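Local coordinates for cell division control protein 4 (PDB 3V7D) that recognises phosphorylated targets such as the CDK inhibitor Sic1 as the substrate-binding subunit of an SCF E3 ubiquitin ligase, through the WD40 propeller of this F-box fragment, at residues H120-T126 and T137-M143; N104-F110 and I460-S464; Y346-G350 and D381-K385; H269-R274 and S285-T291. The protein carries 1 engineered substitution. All blocks are in the same frame, centred on the assembly; numbering follows the deposited sequence.

Contact 1: H120-T126 and T137-M143; sequences HMTSVIT and TGADDKM
In the first WD repeat, the loop entering strand 125-131 folds back over strand 134-139 and the turn that follows it, with CA-CA distances of 4.7 Å for Ile125-Ala139 and 5.8 Å for Thr122-Asp141. Thr137 (chi1 p) holds its OG1 2.9 Å from His120 NE2, a hydrogen bond. Gly138, in extended conformation, gives its O to Thr126 N at 2.9 Å. Ala139 opens a type I turn ending at Lys142; its small CB fits under the His120 ring (chi1 m), 3.6 Å from the ring centroid, a CH-pi contact. Asp141 (chi1 p) takes His120 ND1 on OD1 at 2.9 Å and Met121 N on OD2 at 3.1 Å. Its OD1 also accepts Met143 N at 3.1 Å, an Asx turn. Met143 CG meets Met121 CE at 4.0 Å. This is the His-Asp-Ser/Thr network of WD repeats, with Tyr147, packed on Thr137, at the position usually held by Trp. One buried imidazole thus has hydrogen bonds at both nitrogens, and one carboxylate ties loop to turn.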
# COMPACT_ATOMS: atom_id res chain seq x y z
N HIS B 120 -8.64 27.40 11.09
CA HIS B 120 -9.43 28.43 10.42
C HIS B 120 -10.19 29.31 11.41
O HIS B 120 -10.20 29.05 12.61
CB HIS B 120 -10.42 27.80 9.43
CG HIS B 120 -9.76 27.22 8.21
ND1 HIS B 120 -9.95 27.73 6.95
CD2 HIS B 120 -8.91 26.18 8.07
CE1 HIS B 120 -9.26 27.03 6.08
NE2 HIS B 120 -8.61 26.07 6.74
N MET B 121 -10.84 30.35 10.89
CA MET B 121 -11.65 31.24 11.72
C MET B 121 -12.92 30.55 12.22
O MET B 121 -13.49 30.96 13.23
CB MET B 121 -11.99 32.53 10.98
CG MET B 121 -10.86 33.56 11.00
SD MET B 121 -11.20 35.01 9.99
CE MET B 121 -10.79 34.39 8.36
N THR B 122 -13.35 29.52 11.52
CA THR B 122 -14.47 28.70 11.98
C THR B 122 -13.93 27.42 12.60
O THR B 122 -12.81 27.00 12.30
CB THR B 122 -15.45 28.36 10.85
OG1 THR B 122 -14.75 27.69 9.79
CG2 THR B 122 -16.10 29.62 10.30
N SER B 123 -14.71 26.80 13.48
CA SER B 123 -14.25 25.63 14.21
C SER B 123 -14.36 24.34 13.39
O SER B 123 -13.76 23.33 13.73
CB SER B 123 -15.01 25.48 15.53
OG SER B 123 -16.39 25.27 15.30
N VAL B 124 -15.12 24.40 12.30
CA VAL B 124 -15.30 23.23 11.45
C VAL B 124 -14.45 23.31 10.19
O VAL B 124 -14.52 24.29 9.44
CB VAL B 124 -16.78 23.06 11.03
CG1 VAL B 124 -16.95 21.83 10.16
CG2 VAL B 124 -17.68 22.97 12.26
N ILE B 125 -13.65 22.28 9.95
CA ILE B 125 -12.86 22.18 8.73
C ILE B 125 -13.58 21.22 7.79
O ILE B 125 -13.97 20.13 8.20
CB ILE B 125 -11.45 21.64 9.03
CG1 ILE B 125 -10.77 22.50 10.10
CG2 ILE B 125 -10.61 21.58 7.76
CD1 ILE B 125 -10.77 23.97 9.80
N THR B 126 -13.75 21.62 6.54
CA THR B 126 -14.59 20.87 5.61
C THR B 126 -13.82 19.93 4.70
O THR B 126 -14.37 18.96 4.19
CB THR B 126 -15.43 21.81 4.73
OG1 THR B 126 -14.55 22.61 3.92
CG2 THR B 126 -16.29 22.72 5.59
N THR B 137 -6.02 22.90 3.82
CA THR B 137 -7.34 22.80 4.44
C THR B 137 -8.29 23.88 3.94
O THR B 137 -7.88 24.99 3.63
CB THR B 137 -7.26 22.91 5.97
OG1 THR B 137 -6.51 24.08 6.32
CG2 THR B 137 -6.58 21.68 6.57
N GLY B 138 -9.57 23.53 3.89
CA GLY B 138 -10.61 24.49 3.55
C GLY B 138 -11.67 24.52 4.63
O GLY B 138 -11.89 23.53 5.33
N ALA B 139 -12.33 25.67 4.79
CA ALA B 139 -13.42 25.78 5.75
C ALA B 139 -14.53 26.71 5.27
O ALA B 139 -14.46 27.27 4.17
CB ALA B 139 -12.89 26.22 7.10
N ASP B 140 -15.55 26.88 6.11
CA ASP B 140 -16.67 27.73 5.76
C ASP B 140 -16.33 29.20 6.00
O ASP B 140 -17.19 30.07 5.84
CB ASP B 140 -17.92 27.33 6.54
CG ASP B 140 -19.18 27.50 5.72
OD1 ASP B 140 -19.20 27.04 4.56
OD2 ASP B 140 -20.15 28.11 6.23
N ASP B 141 -15.09 29.47 6.38
CA ASP B 141 -14.61 30.84 6.55
C ASP B 141 -14.10 31.40 5.22
O ASP B 141 -13.43 32.43 5.20
CB ASP B 141 -13.52 30.91 7.62
CG ASP B 141 -12.22 30.21 7.21
OD1 ASP B 141 -12.25 29.37 6.28
OD2 ASP B 141 -11.17 30.50 7.81
N LYS B 142 -14.42 30.70 4.13
CA LYS B 142 -14.07 31.11 2.77
C LYS B 142 -12.56 31.04 2.48
O LYS B 142 -12.12 31.46 1.40
CB LYS B 142 -14.61 32.51 2.45
CG LYS B 142 -16.09 32.70 2.74
CD LYS B 142 -16.52 34.16 2.52
CE LYS B 142 -17.97 34.37 2.91
NZ LYS B 142 -18.42 35.78 2.70
N MET B 143 -11.79 30.50 3.41
CA MET B 143 -10.33 30.48 3.29
C MET B 143 -9.75 29.10 2.99
O MET B 143 -10.31 28.07 3.34
CB MET B 143 -9.68 31.02 4.56
CG MET B 143 -10.10 32.43 4.92
SD MET B 143 -9.83 33.56 3.54
CE MET B 143 -10.16 35.14 4.32

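Contact 2: N104-F110 and I460-S464; sequences NWYNPKF and ILDFS
Here the last turn of helix 87-106, which leads from the F-box region to the propeller, meets the C-terminal end of the chain just past strand 455-462. Asn104, helical and nearest in register to Phe463 (CA-CA 6.2 Å), has chi1 m and sends ND2 to Phe463 O at 2.9 Å; its amide satisfies a carbonyl that has just left the sheet. Trp105 (chi1 m, chi2 90°) lays its six-membered ring face to face on the Phe463 ring, itself with chi1 m, centroids 3.9 Å apart and planes at 12°; its NE1 hydrogen bonds to Gly443 O. Asn107 leaves helical geometry and starts a type I turn to Phe110, braced by Lys109 N to Asn107 OD1 at 2.9 Å, an Asx turn. That turn brings Phe110 (chi1 t) back to Phe463, with CE1 3.6 Å from CD2, though the two rings are slid apart and barely overlap. Past Phe110 the chain enters strand 113-118, which pairs with 455-462 in the ring closure characteristic of WD40 propellers, where one blade combines both ends of the domain. Aromatic packing of Trp105 and Phe110 against Phe463 supplies most of this contact, while a single amide-carbonyl hydrogen bond adds direction.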
# COMPACT_ATOMS: atom_id res chain seq x y z
N ASN B 104 7.46 2.09 15.05
CA ASN B 104 7.03 3.19 15.90
C ASN B 104 5.50 3.30 15.96
O ASN B 104 4.93 3.38 17.04
CB ASN B 104 7.66 4.51 15.45
CG ASN B 104 9.16 4.53 15.65
OD1 ASN B 104 9.70 3.79 16.47
ND2 ASN B 104 9.84 5.39 14.91
N TRP B 105 4.86 3.28 14.79
CA TRP B 105 3.40 3.27 14.70
C TRP B 105 2.79 2.12 15.52
O TRP B 105 1.73 2.28 16.12
CB TRP B 105 2.95 3.11 13.24
CG TRP B 105 2.87 4.37 12.44
CD1 TRP B 105 3.87 4.93 11.69
CD2 TRP B 105 1.72 5.20 12.26
NE1 TRP B 105 3.41 6.07 11.08
CE2 TRP B 105 2.10 6.26 11.41
CE3 TRP B 105 0.40 5.16 12.75
CZ2 TRP B 105 1.21 7.27 11.03
CZ3 TRP B 105 -0.47 6.17 12.37
CH2 TRP B 105 -0.07 7.21 11.52
N TYR B 106 3.45 0.97 15.51
CA TYR B 106 2.94 -0.23 16.17
C TYR B 106 3.30 -0.32 17.65
O TYR B 106 2.70 -1.09 18.40
CB TYR B 106 3.46 -1.49 15.46
CG TYR B 106 2.70 -1.90 14.22
CD1 TYR B 106 1.55 -1.23 13.82
CD2 TYR B 106 3.12 -2.98 13.45
CE1 TYR B 106 0.85 -1.61 12.69
CE2 TYR B 106 2.44 -3.37 12.31
CZ TYR B 106 1.30 -2.68 11.94
OH TYR B 106 0.61 -3.07 10.82
N ASN B 107 4.30 0.45 18.08
CA ASN B 107 4.74 0.40 19.47
C ASN B 107 3.83 1.22 20.39
O ASN B 107 3.85 2.45 20.36
CB ASN B 107 6.18 0.90 19.59
CG ASN B 107 6.78 0.65 20.96
OD1 ASN B 107 6.08 0.26 21.90
ND2 ASN B 107 8.08 0.89 21.08
N PRO B 108 3.06 0.53 21.25
CA PRO B 108 2.11 1.21 22.15
C PRO B 108 2.82 2.10 23.17
O PRO B 108 2.17 2.92 23.82
CB PRO B 108 1.41 0.05 22.86
CG PRO B 108 2.39 -1.06 22.84
CD PRO B 108 3.16 -0.91 21.54
N LYS B 109 4.13 1.94 23.30
CA LYS B 109 4.92 2.77 24.20
C LYS B 109 5.64 3.88 23.45
O LYS B 109 6.30 4.72 24.06
CB LYS B 109 5.93 1.93 24.98
CG LYS B 109 5.28 0.99 25.97
CD LYS B 109 6.31 0.27 26.83
CE LYS B 109 7.37 -0.40 25.98
NZ LYS B 109 8.16 -1.39 26.76
N PHE B 110 5.54 3.87 22.12
CA PHE B 110 6.06 4.98 21.33
C PHE B 110 5.02 6.09 21.36
O PHE B 110 3.82 5.83 21.33
CB PHE B 110 6.34 4.55 19.89
CG PHE B 110 6.87 5.66 19.01
CD1 PHE B 110 6.00 6.52 18.36
CD2 PHE B 110 8.23 5.83 18.82
CE1 PHE B 110 6.48 7.54 17.56
CE2 PHE B 110 8.72 6.84 18.02
CZ PHE B 110 7.84 7.70 17.38
N ILE B 460 -0.27 17.89 13.81
CA ILE B 460 0.72 17.14 13.05
C ILE B 460 1.50 16.19 13.96
O ILE B 460 2.16 16.63 14.90
CB ILE B 460 1.69 18.06 12.30
CG1 ILE B 460 0.93 19.03 11.40
CG2 ILE B 460 2.67 17.23 11.48
CD1 ILE B 460 1.83 20.06 10.72
N LEU B 461 1.41 14.90 13.67
CA LEU B 461 2.08 13.88 14.46
C LEU B 461 3.23 13.24 13.68
O LEU B 461 3.07 12.83 12.53
CB LEU B 461 1.08 12.82 14.92
CG LEU B 461 -0.07 13.41 15.73
CD1 LEU B 461 -1.16 12.39 15.98
CD2 LEU B 461 0.46 13.96 17.05
N ASP B 462 4.39 13.15 14.33
CA ASP B 462 5.62 12.71 13.69
C ASP B 462 6.06 11.36 14.27
O ASP B 462 6.39 11.27 15.45
CB ASP B 462 6.70 13.77 13.95
CG ASP B 462 7.98 13.52 13.16
OD1 ASP B 462 8.15 12.43 12.59
OD2 ASP B 462 8.84 14.44 13.14
N PHE B 463 6.06 10.32 13.44
CA PHE B 463 6.41 8.97 13.89
C PHE B 463 7.84 8.54 13.53
O PHE B 463 8.19 7.36 13.59
CB PHE B 463 5.40 7.93 13.38
CG PHE B 463 4.07 7.96 14.08
CD1 PHE B 463 3.08 8.86 13.68
CD2 PHE B 463 3.80 7.10 15.13
CE1 PHE B 463 1.85 8.89 14.32
CE2 PHE B 463 2.56 7.13 15.77
CZ PHE B 463 1.59 8.02 15.36
N SER B 464 8.67 9.50 13.15
CA SER B 464 10.10 9.22 12.97
C SER B 464 10.87 9.42 14.28
O SER B 464 10.28 9.84 15.27
CB SER B 464 10.70 10.09 11.87
OG SER B 464 10.83 11.44 12.30
OXT SER B 464 12.07 9.20 14.39

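Contact 3: Y346-G350 and D381-K385; sequences YTLQG and DYSRK
Two neighbouring blades of the WD40 propeller meet here: the outermost strand of one, 343-348, faces the turn that leads into the outermost strand, 384-389, of the next. No strand pairing is involved; the closest CA atoms are 8.1 Å apart for Leu348-Tyr382 and 9.2 Å for Gly350-Arg384, so side chains span the gap. The packing is apolar. Tyr382, at positive phi (61°) with chi1 m, points toward the strand, where alternation puts Tyr346 and Leu348 on the same side. Tyr346 CD2 touches Tyr382 CD2 at 3.5 Å, the rings rim to rim with planes at 59°, and Leu348 CD2 lies 4.0 Å from Tyr382 CB. Beyond this patch, Tyr382 OH hydrogen bonds to Arg324, which suits a tyrosine whose ring is buried while its hydroxyl needs a partner. The turn is shaped by an Asx turn, Ser383 N to Asp381 OD1 at 3.1 Å. The polar link is made by Arg384, long enough with chi1 m and chi2 and chi3 t to bridge the blades: its NH2 donates to Gln349 O at 2.9 Å.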
# COMPACT_ATOMS: atom_id res chain seq x y z
N TYR B 346 -21.94 -7.40 -5.85
CA TYR B 346 -22.20 -7.73 -4.46
C TYR B 346 -22.91 -6.62 -3.69
O TYR B 346 -22.74 -5.43 -3.98
CB TYR B 346 -20.89 -8.05 -3.74
CG TYR B 346 -20.04 -9.10 -4.42
CD1 TYR B 346 -20.50 -10.40 -4.57
CD2 TYR B 346 -18.78 -8.78 -4.92
CE1 TYR B 346 -19.72 -11.36 -5.19
CE2 TYR B 346 -18.00 -9.74 -5.54
CZ TYR B 346 -18.47 -11.03 -5.67
OH TYR B 346 -17.69 -11.98 -6.29
N THR B 347 -23.72 -7.01 -2.71
CA THR B 347 -24.22 -6.08 -1.72
C THR B 347 -23.64 -6.46 -0.37
O THR B 347 -23.79 -7.60 0.09
CB THR B 347 -25.76 -6.08 -1.63
OG1 THR B 347 -26.33 -5.83 -2.92
CG2 THR B 347 -26.23 -4.99 -0.67
N LEU B 348 -22.94 -5.52 0.25
CA LEU B 348 -22.31 -5.75 1.54
C LEU B 348 -23.17 -5.13 2.63
O LEU B 348 -23.52 -3.95 2.56
CB LEU B 348 -20.92 -5.13 1.57
CG LEU B 348 -20.02 -5.39 0.36
CD1 LEU B 348 -18.66 -4.72 0.55
CD2 LEU B 348 -19.86 -6.88 0.13
N GLN B 349 -23.52 -5.93 3.63
CA GLN B 349 -24.35 -5.46 4.73
C GLN B 349 -23.59 -5.61 6.05
O GLN B 349 -23.62 -6.68 6.66
CB GLN B 349 -25.66 -6.26 4.77
CG GLN B 349 -26.68 -5.73 5.76
CD GLN B 349 -27.16 -4.33 5.41
OE1 GLN B 349 -27.91 -4.15 4.45
NE2 GLN B 349 -26.72 -3.34 6.18
N GLY B 350 -22.91 -4.55 6.48
CA GLY B 350 -22.13 -4.60 7.71
C GLY B 350 -22.26 -3.34 8.55
O GLY B 350 -21.46 -3.09 9.45
N ASP B 381 -12.18 -9.91 -2.96
CA ASP B 381 -13.37 -10.76 -2.82
C ASP B 381 -14.36 -10.30 -1.73
O ASP B 381 -15.39 -10.93 -1.52
CB ASP B 381 -13.01 -12.24 -2.64
CG ASP B 381 -12.19 -12.51 -1.39
OD1 ASP B 381 -12.34 -11.80 -0.37
OD2 ASP B 381 -11.38 -13.47 -1.41
N TYR B 382 -14.01 -9.22 -1.04
CA TYR B 382 -14.90 -8.58 -0.06
C TYR B 382 -15.32 -9.45 1.12
O TYR B 382 -16.34 -9.20 1.76
CB TYR B 382 -16.12 -7.96 -0.76
CG TYR B 382 -15.72 -7.15 -1.97
CD1 TYR B 382 -15.15 -5.89 -1.82
CD2 TYR B 382 -15.86 -7.67 -3.25
CE1 TYR B 382 -14.76 -5.16 -2.93
CE2 TYR B 382 -15.47 -6.94 -4.35
CZ TYR B 382 -14.92 -5.69 -4.19
OH TYR B 382 -14.53 -4.97 -5.30
N SER B 383 -14.51 -10.47 1.41
CA SER B 383 -14.67 -11.21 2.65
C SER B 383 -14.31 -10.29 3.81
O SER B 383 -13.57 -9.32 3.64
CB SER B 383 -13.78 -12.47 2.66
OG SER B 383 -12.40 -12.13 2.69
N ARG B 384 -14.85 -10.59 4.98
CA ARG B 384 -14.68 -9.73 6.15
C ARG B 384 -13.28 -9.86 6.75
O ARG B 384 -12.86 -10.95 7.14
CB ARG B 384 -15.75 -10.06 7.19
CG ARG B 384 -17.16 -9.71 6.73
CD ARG B 384 -18.22 -10.16 7.74
NE ARG B 384 -19.56 -9.83 7.27
CZ ARG B 384 -20.25 -8.75 7.63
NH1 ARG B 384 -19.71 -7.89 8.49
NH2 ARG B 384 -21.46 -8.53 7.15
N LYS B 385 -12.57 -8.74 6.84
CA LYS B 385 -11.20 -8.77 7.35
C LYS B 385 -11.09 -8.18 8.75
O LYS B 385 -10.38 -8.72 9.59
CB LYS B 385 -10.24 -8.05 6.40
CG LYS B 385 -10.34 -8.52 4.97
CD LYS B 385 -10.13 -10.02 4.86
CE LYS B 385 -8.70 -10.40 5.17
NZ LYS B 385 -8.41 -11.79 4.71

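Contact 4: H269-R274 and S285-T291; sequences HMASVR and SGSYDNT
Part of the binding site for the Sic1 phosphopeptide is built on this hairpin, since Tyr288 OH hydrogen bonds to a modified side chain of the peptide and Arg274 packs against one. Tyr288 (chi1 m) lies beside strand 273-279, and Arg274 NE reaches its OH at 3.1 Å, a weak bond; a cationic, hydrogen-bonding Arg and a hydroxyl-tipped ring both suit a polar ligand. The backbone is antiparallel: Val273 and Ser287 form a non-hydrogen-bonded pair, CA-CA 4.4 Å, with Arg274 N to Gly286 O at 2.9 Å and Tyr288 N to Ser272 O at 3.0 Å as flanking bonds. Behind the site sits the structural tetrad of a WD repeat, here His269, Asp289, Ser285 and, beyond the segments, Trp295, which bonds to Ser285 OG. His269 (chi1 m) places NE2 2.7 Å from Ser285 OG and donates from ND1 to Asp289 OD2 at 3.0 Å. Ser287 CB lies over the imidazole, 3.5 Å from its centroid, where a small residue is needed. The same Asp289 OD2 takes Met270 N at 2.9 Å. In the type I turn Ser287-Asn290, Ser287 OG receives Asp289 N at 2.9 Å, an ST turn, and Asp289 OD1 receives Thr291 N at 2.9 Å, an Asx turn; Ala271, small enough to sit above this turn, brings its CB to 3.6 Å from Asp289 N.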
# COMPACT_ATOMS: atom_id res chain seq x y z
N HIS B 269 -28.25 13.18 -13.27
CA HIS B 269 -28.80 13.07 -11.93
C HIS B 269 -30.00 13.99 -11.69
O HIS B 269 -30.12 15.05 -12.31
CB HIS B 269 -27.71 13.30 -10.88
CG HIS B 269 -26.71 12.19 -10.81
ND1 HIS B 269 -27.05 10.90 -10.47
CD2 HIS B 269 -25.38 12.18 -11.07
CE1 HIS B 269 -25.97 10.14 -10.50
NE2 HIS B 269 -24.95 10.89 -10.86
N MET B 270 -30.88 13.57 -10.79
CA MET B 270 -32.09 14.32 -10.48
C MET B 270 -31.95 15.02 -9.14
O MET B 270 -32.88 15.67 -8.66
CB MET B 270 -33.31 13.39 -10.45
CG MET B 270 -33.68 12.77 -11.79
SD MET B 270 -34.39 13.95 -12.96
CE MET B 270 -32.96 14.36 -13.96
N ALA B 271 -30.78 14.87 -8.53
CA ALA B 271 -30.50 15.49 -7.24
C ALA B 271 -29.01 15.77 -7.11
O ALA B 271 -28.22 15.40 -7.98
CB ALA B 271 -30.99 14.62 -6.10
N SER B 272 -28.64 16.44 -6.01
CA SER B 272 -27.28 16.89 -5.80
C SER B 272 -26.24 15.79 -6.04
O SER B 272 -26.44 14.64 -5.65
CB SER B 272 -27.12 17.45 -4.38
OG SER B 272 -25.76 17.64 -4.06
N VAL B 273 -25.15 16.16 -6.71
CA VAL B 273 -24.04 15.24 -6.91
C VAL B 273 -23.14 15.30 -5.68
O VAL B 273 -22.40 16.26 -5.49
CB VAL B 273 -23.24 15.57 -8.17
CG1 VAL B 273 -22.07 14.60 -8.32
CG2 VAL B 273 -24.14 15.51 -9.40
N ARG B 274 -23.23 14.26 -4.86
CA ARG B 274 -22.60 14.25 -3.54
C ARG B 274 -21.14 13.80 -3.58
O ARG B 274 -20.32 14.28 -2.80
CB ARG B 274 -23.40 13.34 -2.61
CG ARG B 274 -22.89 13.30 -1.18
CD ARG B 274 -22.86 14.69 -0.57
NE ARG B 274 -22.58 14.64 0.86
CZ ARG B 274 -21.36 14.58 1.38
NH1 ARG B 274 -20.30 14.59 0.58
NH2 ARG B 274 -21.19 14.53 2.69
N SER B 285 -19.94 9.24 -10.67
CA SER B 285 -20.59 10.19 -9.77
C SER B 285 -21.66 9.48 -8.95
O SER B 285 -22.31 8.56 -9.43
CB SER B 285 -21.23 11.33 -10.56
OG SER B 285 -22.30 10.85 -11.36
N GLY B 286 -21.83 9.92 -7.70
CA GLY B 286 -22.90 9.43 -6.85
C GLY B 286 -23.80 10.58 -6.43
O GLY B 286 -23.33 11.68 -6.17
N SER B 287 -25.11 10.32 -6.36
CA SER B 287 -26.07 11.40 -6.12
C SER B 287 -27.07 11.10 -5.02
O SER B 287 -27.27 9.95 -4.63
CB SER B 287 -26.82 11.73 -7.42
OG SER B 287 -28.00 12.48 -7.16
N TYR B 288 -27.70 12.16 -4.53
CA TYR B 288 -28.81 12.06 -3.59
C TYR B 288 -30.07 11.47 -4.22
O TYR B 288 -31.07 11.25 -3.53
CB TYR B 288 -29.13 13.43 -2.97
CG TYR B 288 -28.20 13.83 -1.84
CD1 TYR B 288 -27.27 12.93 -1.33
CD2 TYR B 288 -28.26 15.09 -1.28
CE1 TYR B 288 -26.42 13.29 -0.30
CE2 TYR B 288 -27.42 15.46 -0.24
CZ TYR B 288 -26.50 14.55 0.24
OH TYR B 288 -25.65 14.91 1.27
N ASP B 289 -30.04 11.21 -5.53
CA ASP B 289 -31.16 10.54 -6.20
C ASP B 289 -31.08 9.01 -6.10
O ASP B 289 -31.79 8.31 -6.82
CB ASP B 289 -31.30 10.98 -7.66
CG ASP B 289 -30.11 10.57 -8.53
OD1 ASP B 289 -29.31 9.70 -8.12
OD2 ASP B 289 -29.98 11.11 -9.65
N ASN B 290 -30.19 8.53 -5.24
CA ASN B 290 -29.99 7.09 -4.99
C ASN B 290 -29.32 6.31 -6.13
O ASN B 290 -29.31 5.08 -6.13
CB ASN B 290 -31.30 6.39 -4.61
CG ASN B 290 -32.13 7.20 -3.64
OD1 ASN B 290 -31.66 8.18 -3.07
ND2 ASN B 290 -33.38 6.78 -3.44
N THR B 291 -28.75 7.03 -7.10
CA THR B 291 -28.13 6.37 -8.24
C THR B 291 -26.70 6.84 -8.45
O THR B 291 -26.30 7.90 -7.97
CB THR B 291 -28.90 6.66 -9.55
OG1 THR B 291 -28.70 8.03 -9.93
CG2 THR B 291 -30.39 6.38 -9.38

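Contacts 1 and 4 are equivalent places in two blades, each built around a His-Asp pair and a Ser or Thr hydroxyl; contact 1 has one more residue between the His and the amide that bonds to the glycine carbonyl. Their centres are 25 Å apart, with nearest atoms about 8 Å apart. Both touch the bound Sic1 peptide: Tyr288 and Arg274 of contact 4 meet modified side chains, whereas contact 1 offers only packing by Val124. Contact 2, whose segments lie on either side of the other three in sequence, packs the helix preceding the propeller on the chain end, 40 Å from contact 4 between centres, across the chain's centre. Contact 3 joins adjacent blades; its centre is about 24 Å from that of contact 4.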